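Local coordinates for DNA-entry nuclease inhibitor (Bacillus subtilis subsp. subtilis, PDB 4MQD), which inhibits the DNA-entry nuclease NucA and plays a part in the competence of the cells to be transformed, at residues P10-I15 against K59-F64; T21-D26 against G89-S94; S74-V79 against T115-M120; T80-V85 against D108-C113. All blocks are in the same frame, centred on the assembly; numbering follows the deposited sequence.

In the fold
Two five-stranded sheets face each other in the chain. Interactions 1, 3 and 4 lie in the mixed sheet: interaction 1 pairs its edge strand 6-14 with 59-66, while interactions 3 and 4 use the same two strands, 77-85 and 107-116, at successive places. Interaction 2 belongs to the antiparallel sheet and is the most buried of the four. Its inner residues meet those of interactions 1 and 4, with Phe64 against Ile90 and Ile92 and Phe83 against Val22. Interactions 1 and 4 add polar or charged groups on their outer faces, and at the fraying end of the strand pair interaction 3 turns to water and to the second subunit.

Interaction 1 (P10-I15 against K59-F64); sequences PQELSI and KAFILF
Pro10 and Leu63 meet at one end of this strand pair, where CD1 of Leu63 crosses to the pyrrolidine ring and stops 3.6 Å from Pro10 CB. The same proline CB forms one wall of a shallow hollow on this side of the sheet; CB of Glu12 forms another, and the Phe61 ring is the bump that settles there, its CE1 4.0 Å from Glu12 CB. With Phe61 CG anti to the carbonyl carbon (chi1 -75°), the ring is carried to this hollow, and its CD1 lies 4.1 Å from Pro10 CB. Farther along, the extended Glu12 chain crosses the aliphatic part of Lys59, with Glu12 OE2 lying 3.5 Å from Lys59 CD; the ammonium bends away, so the opposite charges do not touch. Strands 6-14 and 59-66 are here an antiparallel pair at the edge of the mixed five-stranded sheet, and two hydrogen-bonded pairs, Gln11 with Ile62 and Leu13 with Ala60, stitch them together. The bond from Leu13 N to Ala60 O measures 2.7 Å. On the other face, CD2 of Leu13 packs obliquely on CG1 of Ile62 at 3.9 Å, and both side chains reach Leu100 of the second sheet. Ala60 offers a low spot beside them: its methyl CB receives CG1 of Ile15 at 3.9 Å, from just past the end of the neighbouring strand.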
loop_
_atom_site.group_PDB
_atom_site.type_symbol
_atom_site.label_atom_id
_atom_site.label_comp_id
_atom_site.label_asym_id
_atom_site.label_seq_id
_atom_site.Cartn_x
_atom_site.Cartn_y
_atom_site.Cartn_z
ATOM N N PRO A 10 7.937 -15.145 -2.345
ATOM C CA PRO A 10 9.045 -14.192 -2.227
ATOM C C PRO A 10 10.401 -14.848 -2.487
ATOM O O PRO A 10 10.635 -15.976 -2.049
ATOM C CB PRO A 10 8.951 -13.719 -0.775
ATOM C CG PRO A 10 7.519 -13.903 -0.410
ATOM C CD PRO A 10 7.050 -15.111 -1.167
ATOM N N GLN A 11 11.274 -14.145 -3.204
ATOM C CA GLN A 11 12.586 -14.669 -3.574
ATOM C C GLN A 11 13.688 -13.790 -3.006
ATOM O O GLN A 11 13.770 -12.604 -3.327
ATOM C CB GLN A 11 12.721 -14.737 -5.096
ATOM C CG GLN A 11 11.858 -15.803 -5.756
ATOM C CD GLN A 11 12.283 -17.215 -5.400
ATOM O OE1 GLN A 11 13.444 -17.468 -5.081
ATOM N NE2 GLN A 11 11.339 -18.145 -5.454
ATOM N N GLU A 12 14.533 -14.381 -2.167
ATOM C CA GLU A 12 15.678 -13.678 -1.606
ATOM C C GLU A 12 16.711 -13.425 -2.704
ATOM O O GLU A 12 16.921 -14.269 -3.574
ATOM C CB GLU A 12 16.292 -14.483 -0.456
ATOM C CG GLU A 12 17.281 -13.698 0.396
ATOM C CD GLU A 12 17.616 -14.391 1.708
ATOM O OE1 GLU A 12 17.362 -15.609 1.831
ATOM O OE2 GLU A 12 18.139 -13.712 2.620
ATOM N N LEU A 13 17.338 -12.255 -2.665
ATOM C CA LEU A 13 18.296 -11.853 -3.689
ATOM C C LEU A 13 19.328 -10.906 -3.089
ATOM O O LEU A 13 18.968 -9.929 -2.429
ATOM C CB LEU A 13 17.568 -11.162 -4.846
ATOM C CG LEU A 13 18.346 -10.960 -6.149
ATOM C CD1 LEU A 13 18.557 -12.286 -6.864
ATOM C CD2 LEU A 13 17.626 -9.977 -7.061
ATOM N N SER A 14 20.607 -11.202 -3.313
ATOM C CA SER A 14 21.686 -10.322 -2.867
ATOM C C SER A 14 21.877 -9.191 -3.870
ATOM O O SER A 14 22.269 -9.431 -5.011
ATOM C CB SER A 14 22.992 -11.101 -2.701
ATOM O OG SER A 14 22.892 -12.026 -1.633
ATOM N N ILE A 15 21.588 -7.965 -3.443
ATOM C CA ILE A 15 21.734 -6.791 -4.301
ATOM C C ILE A 15 23.176 -6.295 -4.274
ATOM O O ILE A 15 23.756 -6.113 -3.206
ATOM C CB ILE A 15 20.816 -5.631 -3.855
ATOM C CG1 ILE A 15 19.347 -6.079 -3.806
ATOM C CG2 ILE A 15 20.995 -4.417 -4.767
ATOM C CD1 ILE A 15 18.834 -6.702 -5.086
ATOM N N LYS A 59 20.695 -8.395 1.363
ATOM C CA LYS A 59 19.815 -9.509 1.017
ATOM C C LYS A 59 18.373 -9.012 1.009
ATOM O O LYS A 59 17.759 -8.839 2.062
ATOM C CB LYS A 59 19.988 -10.683 1.987
ATOM C CG LYS A 59 21.106 -11.634 1.590
ATOM C CD LYS A 59 21.484 -12.589 2.714
ATOM C CE LYS A 59 22.430 -11.938 3.712
ATOM N NZ LYS A 59 22.966 -12.918 4.697
ATOM N N ALA A 60 17.850 -8.770 -0.190
ATOM C CA ALA A 60 16.505 -8.235 -0.367
ATOM C C ALA A 60 15.552 -9.326 -0.836
ATOM O O ALA A 60 15.985 -10.401 -1.256
ATOM C CB ALA A 60 16.529 -7.095 -1.370
ATOM N N PHE A 61 14.255 -9.042 -0.758
ATOM C CA PHE A 61 13.228 -9.948 -1.259
ATOM C C PHE A 61 12.550 -9.345 -2.483
ATOM O O PHE A 61 12.193 -8.166 -2.484
ATOM C CB PHE A 61 12.189 -10.245 -0.174
ATOM C CG PHE A 61 12.677 -11.189 0.887
ATOM C CD1 PHE A 61 12.660 -12.562 0.673
ATOM C CD2 PHE A 61 13.159 -10.708 2.095
ATOM C CE1 PHE A 61 13.112 -13.438 1.645
ATOM C CE2 PHE A 61 13.612 -11.580 3.074
ATOM C CZ PHE A 61 13.588 -12.946 2.848
ATOM N N ILE A 62 12.391 -10.160 -3.523
ATOM C CA ILE A 62 11.670 -9.774 -4.729
ATOM C C ILE A 62 10.292 -10.427 -4.702
ATOM O O ILE A 62 10.192 -11.652 -4.662
ATOM C CB ILE A 62 12.410 -10.236 -6.005
ATOM C CG1 ILE A 62 13.852 -9.700 -6.029
ATOM C CG2 ILE A 62 11.642 -9.821 -7.255
ATOM C CD1 ILE A 62 13.971 -8.189 -6.080
ATOM N N LEU A 63 9.242 -9.608 -4.709
ATOM C CA LEU A 63 7.861 -10.094 -4.804
ATOM C C LEU A 63 7.319 -9.797 -6.192
ATOM O O LEU A 63 6.942 -8.659 -6.486
ATOM C CB LEU A 63 6.966 -9.431 -3.752
ATOM C CG LEU A 63 6.869 -10.135 -2.400
ATOM C CD1 LEU A 63 8.248 -10.308 -1.783
ATOM C CD2 LEU A 63 5.945 -9.363 -1.468
ATOM N N PHE A 64 7.286 -10.813 -7.048
ATOM C CA PHE A 64 6.772 -10.639 -8.400
ATOM C C PHE A 64 5.287 -10.973 -8.446
ATOM O O PHE A 64 4.849 -11.953 -7.839
ATOM C CB PHE A 64 7.540 -11.501 -9.399
ATOM C CG PHE A 64 7.343 -11.075 -10.824
ATOM C CD1 PHE A 64 8.045 -9.996 -11.338
ATOM C CD2 PHE A 64 6.436 -11.733 -11.643
ATOM C CE1 PHE A 64 7.857 -9.588 -12.647
ATOM C CE2 PHE A 64 6.244 -11.333 -12.953
ATOM C CZ PHE A 64 6.955 -10.258 -13.456
#

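Interaction 2 (T21-D26 against G89-S94)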
loop_
_atom_site.group_PDB
_atom_site.type_symbol
_atom_site.label_atom_id
_atom_site.label_comp_id
_atom_site.label_asym_id
_atom_site.label_seq_id
_atom_site.Cartn_x
_atom_site.Cartn_y
_atom_site.Cartn_z
ATOM N N THR A 21 17.964 -6.245 -12.256
ATOM C CA THR A 21 17.536 -6.091 -13.640
ATOM C C THR A 21 16.531 -7.150 -14.061
ATOM O O THR A 21 16.732 -8.340 -13.820
ATOM C CB THR A 21 18.754 -6.132 -14.584
ATOM O OG1 THR A 21 19.673 -5.098 -14.211
ATOM C CG2 THR A 21 18.335 -5.936 -16.041
ATOM N N VAL A 22 15.450 -6.692 -14.687
ATOM C CA VAL A 22 14.437 -7.563 -15.270
ATOM C C VAL A 22 14.727 -7.666 -16.762
ATOM O O VAL A 22 14.816 -6.642 -17.443
ATOM C CB VAL A 22 13.020 -6.989 -15.065
ATOM C CG1 VAL A 22 11.965 -7.935 -15.629
ATOM C CG2 VAL A 22 12.771 -6.700 -13.588
ATOM N N PHE A 23 14.879 -8.887 -17.269
ATOM C CA PHE A 23 15.254 -9.087 -18.672
ATOM C C PHE A 23 14.657 -10.346 -19.297
ATOM O O PHE A 23 14.086 -11.195 -18.608
ATOM C CB PHE A 23 16.781 -9.077 -18.824
ATOM C CG PHE A 23 17.495 -10.097 -17.979
ATOM C CD1 PHE A 23 17.708 -9.871 -16.625
ATOM C CD2 PHE A 23 17.986 -11.266 -18.543
ATOM C CE1 PHE A 23 18.378 -10.800 -15.846
ATOM C CE2 PHE A 23 18.658 -12.198 -17.770
ATOM C CZ PHE A 23 18.856 -11.965 -16.420
ATOM N N GLN A 24 14.796 -10.447 -20.617
ATOM C CA GLN A 24 14.191 -11.528 -21.390
ATOM C C GLN A 24 14.850 -12.868 -21.077
ATOM O O GLN A 24 16.012 -12.915 -20.672
ATOM C CB GLN A 24 14.291 -11.243 -22.895
ATOM C CG GLN A 24 13.734 -9.893 -23.342
ATOM C CD GLN A 24 12.297 -9.657 -22.906
ATOM O OE1 GLN A 24 11.452 -10.548 -23.001
ATOM N NE2 GLN A 24 12.011 -8.446 -22.437
ATOM N N LYS A 25 14.096 -13.947 -21.276
ATOM C CA LYS A 25 14.549 -15.309 -20.963
ATOM C C LYS A 25 15.927 -15.632 -21.549
ATOM O O LYS A 25 16.770 -16.219 -20.868
ATOM C CB LYS A 25 13.534 -16.341 -21.474
ATOM C CG LYS A 25 13.772 -17.760 -20.967
ATOM C CD LYS A 25 13.395 -18.820 -21.994
ATOM C CE LYS A 25 11.889 -18.993 -22.122
ATOM N NZ LYS A 25 11.283 -19.655 -20.934
ATOM N N ASP A 26 16.145 -15.253 -22.806
ATOM C CA ASP A 26 17.377 -15.591 -23.518
ATOM C C ASP A 26 18.123 -14.335 -23.963
ATOM O O ASP A 26 18.318 -14.102 -25.157
ATOM C CB ASP A 26 17.058 -16.489 -24.716
ATOM C CG ASP A 26 16.356 -17.776 -24.308
ATOM O OD1 ASP A 26 16.773 -18.394 -23.305
ATOM O OD2 ASP A 26 15.386 -18.170 -24.992
ATOM N N GLY A 89 8.545 -15.989 -20.660
ATOM C CA GLY A 89 9.457 -16.088 -19.516
ATOM C C GLY A 89 10.388 -14.893 -19.380
ATOM O O GLY A 89 10.790 -14.292 -20.377
ATOM N N ILE A 90 10.727 -14.553 -18.138
ATOM C CA ILE A 90 11.685 -13.485 -17.843
ATOM C C ILE A 90 12.630 -13.903 -16.721
ATOM O O ILE A 90 12.391 -14.900 -16.042
ATOM C CB ILE A 90 10.981 -12.179 -17.418
ATOM C CG1 ILE A 90 10.107 -12.409 -16.179
ATOM C CG2 ILE A 90 10.148 -11.628 -18.564
ATOM C CD1 ILE A 90 9.690 -11.134 -15.480
ATOM N N HIS A 91 13.697 -13.131 -16.537
ATOM C CA HIS A 91 14.607 -13.315 -15.409
ATOM C C HIS A 91 14.722 -12.031 -14.603
ATOM O O HIS A 91 14.501 -10.938 -15.121
ATOM C CB HIS A 91 16.004 -13.712 -15.883
ATOM C CG HIS A 91 16.058 -15.033 -16.585
ATOM N ND1 HIS A 91 15.673 -16.212 -15.985
ATOM C CD2 HIS A 91 16.476 -15.361 -17.829
ATOM C CE1 HIS A 91 15.838 -17.209 -16.837
ATOM N NE2 HIS A 91 16.325 -16.719 -17.962
ATOM N N ILE A 92 15.062 -12.180 -13.327
ATOM C CA ILE A 92 15.441 -11.053 -12.482
ATOM C C ILE A 92 16.755 -11.413 -11.804
ATOM O O ILE A 92 16.919 -12.531 -11.313
ATOM C CB ILE A 92 14.366 -10.720 -11.429
ATOM C CG1 ILE A 92 13.038 -10.391 -12.125
ATOM C CG2 ILE A 92 14.830 -9.565 -10.550
ATOM C CD1 ILE A 92 11.915 -9.996 -11.189
ATOM N N GLU A 93 17.691 -10.470 -11.792
ATOM C CA GLU A 93 19.036 -10.742 -11.303
ATOM C C GLU A 93 19.791 -9.454 -10.988
ATOM O O GLU A 93 19.605 -8.433 -11.654
ATOM C CB GLU A 93 19.812 -11.551 -12.352
ATOM C CG GLU A 93 21.097 -12.180 -11.833
ATOM C CD GLU A 93 21.829 -13.005 -12.875
ATOM O OE1 GLU A 93 21.214 -13.396 -13.890
ATOM O OE2 GLU A 93 23.033 -13.266 -12.672
ATOM N N SER A 94 20.626 -9.509 -9.954
ATOM C CA SER A 94 21.582 -8.448 -9.663
ATOM C C SER A 94 22.965 -8.963 -10.047
ATOM O O SER A 94 23.103 -10.091 -10.513
ATOM C CB SER A 94 21.534 -8.062 -8.184
ATOM O OG SER A 94 22.302 -6.897 -7.937
#
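Phe23 and His91 form a hydrogen-bonded pair within the antiparallel five-stranded sheet, which packs across the mixed sheet in a two-layer β fold. Their backbones exchange two bonds, Phe23 N to His91 O at 3.0 Å and His91 N to Phe23 O at 2.9 Å. Thr21 and Glu93 repeat this reciprocal pattern two residues along. Beyond the strand the pairing fades: Lys25 N makes a weak bond to Gly89 O. The Lys25 ammonium bonds to Asn88 O, and Gly89, with positive phi (134°), takes a backbone conformation suited to glycine. Both ring nitrogens of His91 are engaged, ND1 with Leu100 O and NE2 weakly with Lys25 O, which lies near the ring plane. Glu93 OE1 forms a salt bridge with Arg99, while Thr21 OG1 bonds to Ser51 OG. Gln24 is held at both ends of its amide, OE1 by Thr86 N and NE2 by Gly48 O. On the side turned to the mixed sheet, Val22 carries no polar group and lies beside Ile92, CG2 to CG1 at 4.0 Å. Phe23 CG takes the crowded position between backbone N and carbonyl carbon (chi1 57°), and the ring lies under His91 CB, which makes a CH-π contact over one face, offset toward the rim, 3.7 Å from the ring centroid and 3.4 Å from Phe23 CZ.

Interaction 3 (S74-V79 against T115-M120); sequences SYEKKV and TVPAEM
Glu76 N and Thr115 O join the two backbones in a nearly straight hydrogen bond of 2.9 Å (N-H...O angle 166°), and Thr115 N returns a second bond to Lys77 O. Here the antiparallel pairing of strands 77-85 and 107-116 frays: the chain ahead of Lys78 leaves the regular pairing, and the chain from Pro117 turns back so that Met120 N bonds to Pro117 O. Into the angle between the two segments comes the extended selenomethionine Met120, its SE 3.7 Å from Tyr75 N and its CE 3.9 Å from Glu76 CG, the side chains of Met120 and Glu76 crossing at about a right angle. Glu76 also lies obliquely over the proline, with OE1 3.4 Å from Pro117 CG, and that oxygen bonds to Gln55. Val116 sets its CG2 against Ser74 O at 3.3 Å. Beyond the chain, Tyr75 meets the ring of Tyr17 and Ser74 packs on Trp34, both of the second subunit. One water accepts from Ser74 OG at 2.7 Å and donates to Met120 O. Past the two backbone bonds, van der Waals contact of carbon and selenium with polar atoms and a bridging water thus join the segments at the subunit interface.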
loop_
_atom_site.group_PDB
_atom_site.type_symbol
_atom_site.label_atom_id
_atom_site.label_comp_id
_atom_site.label_asym_id
_atom_site.label_seq_id
_atom_site.Cartn_x
_atom_site.Cartn_y
_atom_site.Cartn_z
ATOM N N SER A 74 2.647 0.818 1.816
ATOM C CA SER A 74 3.919 1.329 2.324
ATOM C C SER A 74 5.030 1.208 1.282
ATOM O O SER A 74 5.364 0.104 0.852
ATOM C CB SER A 74 4.317 0.579 3.596
ATOM O OG SER A 74 3.268 0.597 4.548
ATOM N N TYR A 75 5.591 2.348 0.880
ATOM C CA TYR A 75 6.735 2.378 -0.037
ATOM C C TYR A 75 7.414 3.746 -0.049
ATOM O O TYR A 75 6.816 4.748 0.341
ATOM C CB TYR A 75 6.305 2.008 -1.460
ATOM C CG TYR A 75 5.263 2.926 -2.065
ATOM C CD1 TYR A 75 3.904 2.701 -1.859
ATOM C CD2 TYR A 75 5.636 4.007 -2.862
ATOM C CE1 TYR A 75 2.947 3.530 -2.419
ATOM C CE2 TYR A 75 4.686 4.843 -3.425
ATOM C CZ TYR A 75 3.343 4.600 -3.201
ATOM O OH TYR A 75 2.395 5.424 -3.756
ATOM N N GLU A 76 8.667 3.772 -0.497
ATOM C CA GLU A 76 9.431 5.013 -0.619
ATOM C C GLU A 76 9.717 5.401 -2.072
ATOM O O GLU A 76 10.244 6.483 -2.330
ATOM C CB GLU A 76 10.737 4.898 0.164
ATOM C CG GLU A 76 10.533 4.862 1.670
ATOM C CD GLU A 76 11.789 5.190 2.451
ATOM O OE1 GLU A 76 12.904 4.976 1.928
ATOM O OE2 GLU A 76 11.659 5.656 3.601
ATOM N N LYS A 77 9.365 4.526 -3.012
ATOM C CA LYS A 77 9.549 4.794 -4.435
ATOM C C LYS A 77 8.593 3.933 -5.253
ATOM O O LYS A 77 8.430 2.745 -4.976
ATOM C CB LYS A 77 10.994 4.498 -4.845
ATOM C CG LYS A 77 11.357 4.875 -6.276
ATOM C CD LYS A 77 11.253 6.373 -6.515
ATOM C CE LYS A 77 12.121 6.822 -7.680
ATOM N NZ LYS A 77 12.104 8.304 -7.833
ATOM N N LYS A 78 7.961 4.548 -6.248
ATOM C CA LYS A 78 7.113 3.838 -7.198
ATOM C C LYS A 78 7.566 4.195 -8.606
ATOM O O LYS A 78 7.634 5.371 -8.962
ATOM C CB LYS A 78 5.645 4.224 -7.009
ATOM C CG LYS A 78 4.690 3.504 -7.949
ATOM C CD LYS A 78 3.248 3.920 -7.708
ATOM C CE LYS A 78 2.308 3.228 -8.682
ATOM N NZ LYS A 78 0.882 3.579 -8.431
ATOM N N VAL A 79 7.882 3.176 -9.397
ATOM C CA VAL A 79 8.314 3.366 -10.774
ATOM C C VAL A 79 7.471 2.475 -11.673
ATOM O O VAL A 79 7.399 1.271 -11.447
ATOM C CB VAL A 79 9.801 3.000 -10.947
ATOM C CG1 VAL A 79 10.308 3.475 -12.300
ATOM C CG2 VAL A 79 10.634 3.604 -9.824
ATOM N N THR A 115 9.461 0.231 -4.005
ATOM C CA THR A 115 10.552 0.041 -3.053
ATOM C C THR A 115 9.999 0.090 -1.630
ATOM O O THR A 115 9.503 1.128 -1.189
ATOM C CB THR A 115 11.638 1.121 -3.215
ATOM O OG1 THR A 115 12.192 1.047 -4.534
ATOM C CG2 THR A 115 12.753 0.932 -2.191
ATOM N N VAL A 116 10.085 -1.039 -0.928
ATOM C CA VAL A 116 9.609 -1.159 0.450
ATOM C C VAL A 116 10.793 -1.489 1.364
ATOM O O VAL A 116 11.182 -2.655 1.478
ATOM C CB VAL A 116 8.533 -2.260 0.579
ATOM C CG1 VAL A 116 7.935 -2.269 1.982
ATOM C CG2 VAL A 116 7.447 -2.070 -0.472
ATOM N N PRO A 117 11.379 -0.467 2.016
ATOM C CA PRO A 117 12.527 -0.715 2.897
ATOM C C PRO A 117 12.196 -1.646 4.062
ATOM O O PRO A 117 11.033 -1.754 4.453
ATOM C CB PRO A 117 12.897 0.681 3.417
ATOM C CG PRO A 117 12.218 1.647 2.513
ATOM C CD PRO A 117 11.007 0.958 1.974
ATOM N N ALA A 118 13.222 -2.298 4.606
ATOM C CA ALA A 118 13.067 -3.269 5.698
ATOM C C ALA A 118 12.150 -2.767 6.810
ATOM O O ALA A 118 11.295 -3.504 7.304
ATOM C CB ALA A 118 14.431 -3.622 6.275
ATOM N N GLU A 119 12.338 -1.504 7.179
ATOM C CA GLU A 119 11.564 -0.843 8.230
ATOM C C GLU A 119 10.048 -0.828 7.971
ATOM O O GLU A 119 9.262 -0.777 8.918
ATOM C CB GLU A 119 12.079 0.589 8.386
ATOM C CG GLU A 119 11.545 1.342 9.589
ATOM C CD GLU A 119 12.283 2.645 9.827
ATOM O OE1 GLU A 119 12.953 3.147 8.897
ATOM O OE2 GLU A 119 12.189 3.174 10.950
HETATM N N MSE A 120 9.652 -0.865 6.698
HETATM C CA MSE A 120 8.235 -0.893 6.304
HETATM C C MSE A 120 7.745 -2.255 5.884
HETATM O O MSE A 120 6.539 -2.458 5.746
HETATM C CB MSE A 120 8.023 0.010 5.093
HETATM C CG MSE A 120 8.081 1.483 5.449
HETATM SE SE MSE A 120 7.935 2.499 3.770
HETATM C CE MSE A 120 7.934 4.308 4.552
HETATM O O HOH W 1 4.063 -1.153 6.506
HETATM O O HOH W 2 11.034 1.426 -6.902
#

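Interaction 4 (T80-V85 against D108-C113)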
loop_
_atom_site.group_PDB
_atom_site.type_symbol
_atom_site.label_atom_id
_atom_site.label_comp_id
_atom_site.label_asym_id
_atom_site.label_seq_id
_atom_site.Cartn_x
_atom_site.Cartn_y
_atom_site.Cartn_z
ATOM N N THR A 80 6.839 3.070 -12.682
ATOM C CA THR A 80 6.034 2.329 -13.652
ATOM C C THR A 80 6.615 2.509 -15.053
ATOM O O THR A 80 6.751 3.633 -15.532
ATOM C CB THR A 80 4.563 2.787 -13.631
ATOM O OG1 THR A 80 4.018 2.572 -12.323
ATOM C CG2 THR A 80 3.735 2.013 -14.656
ATOM N N VAL A 81 6.941 1.393 -15.702
ATOM C CA VAL A 81 7.643 1.401 -16.985
ATOM C C VAL A 81 6.993 0.421 -17.967
ATOM O O VAL A 81 6.622 -0.688 -17.576
ATOM C CB VAL A 81 9.125 1.006 -16.798
ATOM C CG1 VAL A 81 9.874 1.033 -18.125
ATOM C CG2 VAL A 81 9.794 1.922 -15.783
ATOM N N PRO A 82 6.841 0.828 -19.241
ATOM C CA PRO A 82 6.424 -0.126 -20.271
ATOM C C PRO A 82 7.445 -1.246 -20.457
ATOM O O PRO A 82 8.648 -0.993 -20.427
ATOM C CB PRO A 82 6.342 0.733 -21.536
ATOM C CG PRO A 82 6.091 2.113 -21.041
ATOM C CD PRO A 82 6.836 2.215 -19.744
ATOM N N PHE A 83 6.964 -2.470 -20.648
ATOM C CA PHE A 83 7.847 -3.625 -20.770
ATOM C C PHE A 83 7.244 -4.690 -21.675
ATOM O O PHE A 83 6.133 -5.163 -21.437
ATOM C CB PHE A 83 8.132 -4.212 -19.387
ATOM C CG PHE A 83 9.126 -5.338 -19.398
ATOM C CD1 PHE A 83 10.432 -5.125 -19.820
ATOM C CD2 PHE A 83 8.760 -6.609 -18.978
ATOM C CE1 PHE A 83 11.352 -6.158 -19.829
ATOM C CE2 PHE A 83 9.677 -7.647 -18.984
ATOM C CZ PHE A 83 10.975 -7.423 -19.410
ATOM N N HIS A 84 7.988 -5.060 -22.713
ATOM C CA HIS A 84 7.546 -6.065 -23.668
ATOM C C HIS A 84 8.281 -7.371 -23.412
ATOM O O HIS A 84 9.505 -7.386 -23.281
ATOM C CB HIS A 84 7.803 -5.592 -25.100
ATOM C CG HIS A 84 7.435 -6.601 -26.142
ATOM N ND1 HIS A 84 6.133 -6.825 -26.533
ATOM C CD2 HIS A 84 8.198 -7.448 -26.872
ATOM C CE1 HIS A 84 6.109 -7.766 -27.461
ATOM N NE2 HIS A 84 7.349 -8.160 -27.685
ATOM N N VAL A 85 7.524 -8.459 -23.337
ATOM C CA VAL A 85 8.088 -9.790 -23.162
ATOM C C VAL A 85 8.147 -10.467 -24.530
ATOM O O VAL A 85 7.111 -10.751 -25.131
ATOM C CB VAL A 85 7.243 -10.629 -22.182
ATOM C CG1 VAL A 85 7.815 -12.033 -22.034
ATOM C CG2 VAL A 85 7.164 -9.938 -20.828
ATOM N N ASP A 108 2.796 -7.140 -24.018
ATOM C CA ASP A 108 3.144 -5.850 -23.433
ATOM C C ASP A 108 2.585 -5.739 -22.021
ATOM O O ASP A 108 1.517 -6.279 -21.718
ATOM C CB ASP A 108 2.597 -4.712 -24.297
ATOM C CG ASP A 108 3.136 -4.745 -25.714
ATOM O OD1 ASP A 108 4.353 -4.970 -25.887
ATOM O OD2 ASP A 108 2.344 -4.539 -26.655
ATOM N N TYR A 109 3.320 -5.040 -21.160
ATOM C CA TYR A 109 2.921 -4.852 -19.773
ATOM C C TYR A 109 3.258 -3.448 -19.294
ATOM O O TYR A 109 4.108 -2.772 -19.873
ATOM C CB TYR A 109 3.643 -5.853 -18.866
ATOM C CG TYR A 109 3.369 -7.310 -19.167
ATOM C CD1 TYR A 109 4.089 -7.986 -20.150
ATOM C CD2 TYR A 109 2.410 -8.019 -18.455
ATOM C CE1 TYR A 109 3.848 -9.322 -20.424
ATOM C CE2 TYR A 109 2.163 -9.356 -18.721
ATOM C CZ TYR A 109 2.885 -10.003 -19.705
ATOM O OH TYR A 109 2.645 -11.333 -19.972
ATOM N N GLN A 110 2.574 -3.018 -18.238
ATOM C CA GLN A 110 3.004 -1.872 -17.446
ATOM C C GLN A 110 3.646 -2.423 -16.180
ATOM O O GLN A 110 2.951 -2.847 -15.250
ATOM C CB GLN A 110 1.830 -0.953 -17.101
ATOM C CG GLN A 110 1.367 -0.076 -18.256
ATOM C CD GLN A 110 2.410 0.941 -18.694
ATOM O OE1 GLN A 110 3.338 1.269 -17.951
ATOM N NE2 GLN A 110 2.258 1.446 -19.912
ATOM N N LEU A 111 4.976 -2.435 -16.171
ATOM C CA LEU A 111 5.742 -2.997 -15.070
ATOM C C LEU A 111 5.966 -1.937 -13.999
ATOM O O LEU A 111 6.613 -0.918 -14.256
ATOM C CB LEU A 111 7.086 -3.521 -15.580
ATOM C CG LEU A 111 7.875 -4.425 -14.630
ATOM C CD1 LEU A 111 7.174 -5.765 -14.454
ATOM C CD2 LEU A 111 9.293 -4.626 -15.143
ATOM N N THR A 112 5.425 -2.179 -12.807
ATOM C CA THR A 112 5.574 -1.261 -11.683
ATOM C C THR A 112 6.455 -1.880 -10.603
ATOM O O THR A 112 6.307 -3.057 -10.278
ATOM C CB THR A 112 4.207 -0.889 -11.080
ATOM O OG1 THR A 112 3.400 -0.259 -12.083
ATOM C CG2 THR A 112 4.369 0.063 -9.899
ATOM N N CYS A 113 7.373 -1.082 -10.060
ATOM C CA CYS A 113 8.254 -1.518 -8.980
ATOM C C CYS A 113 8.107 -0.604 -7.765
ATOM O O CYS A 113 8.384 0.595 -7.846
ATOM C CB CYS A 113 9.712 -1.527 -9.442
ATOM S SG CYS A 113 10.892 -2.069 -8.177
#
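Val85 and Tyr109 touch on the inner side of the strand pair, and the tyrosine can be followed outward from its backbone. Tyr109 CB sits 3.6 Å from Phe83 O, the oxygen that also accepts the bond from Tyr109 N. CG points anti to the carbonyl carbon (chi1 -61°), and the ring continues with Phe83 O at its edge, near its plane. CD1 lies 3.7 Å from Val85 CG2, and CE1 comes closer to that methyl, at 3.4 Å, the two side chains crossing at a slant. At the tip OH reaches Pro105 O in a hydrogen bond, while Leu104, Ala132 and Ser134 also touch this side chain. Strands 77-85 and 107-116 are antiparallel neighbours in the mixed sheet, with Val81-Leu111 and Phe83-Tyr109 as hydrogen-bonded pairs. Along the inner face CB of Phe83 meets CB of Leu111 at 4.0 Å, and beyond them lie Ile50, Phe52 and Val22 of the second sheet.

The opposite face is largely polar. Thr80 OG1 and Thr112 OG1 share a hydrogen bond of 2.9 Å, and the bent chain of Gln110 brings OE1 to 3.4 Å from Thr80 CG2. His84 ND1 donates to Asp108 OD1 at 2.7 Å, meeting it on the syn side but 35° out of the carboxylate plane, with the oxygen close to the imidazole plane. The nearby carboxylate charge may stabilise a protonated imidazole, although a neutral ring with its proton on ND1 could make the same bond, and this exposed pair adds a polar cross-link to an edge whose inner face is apolar.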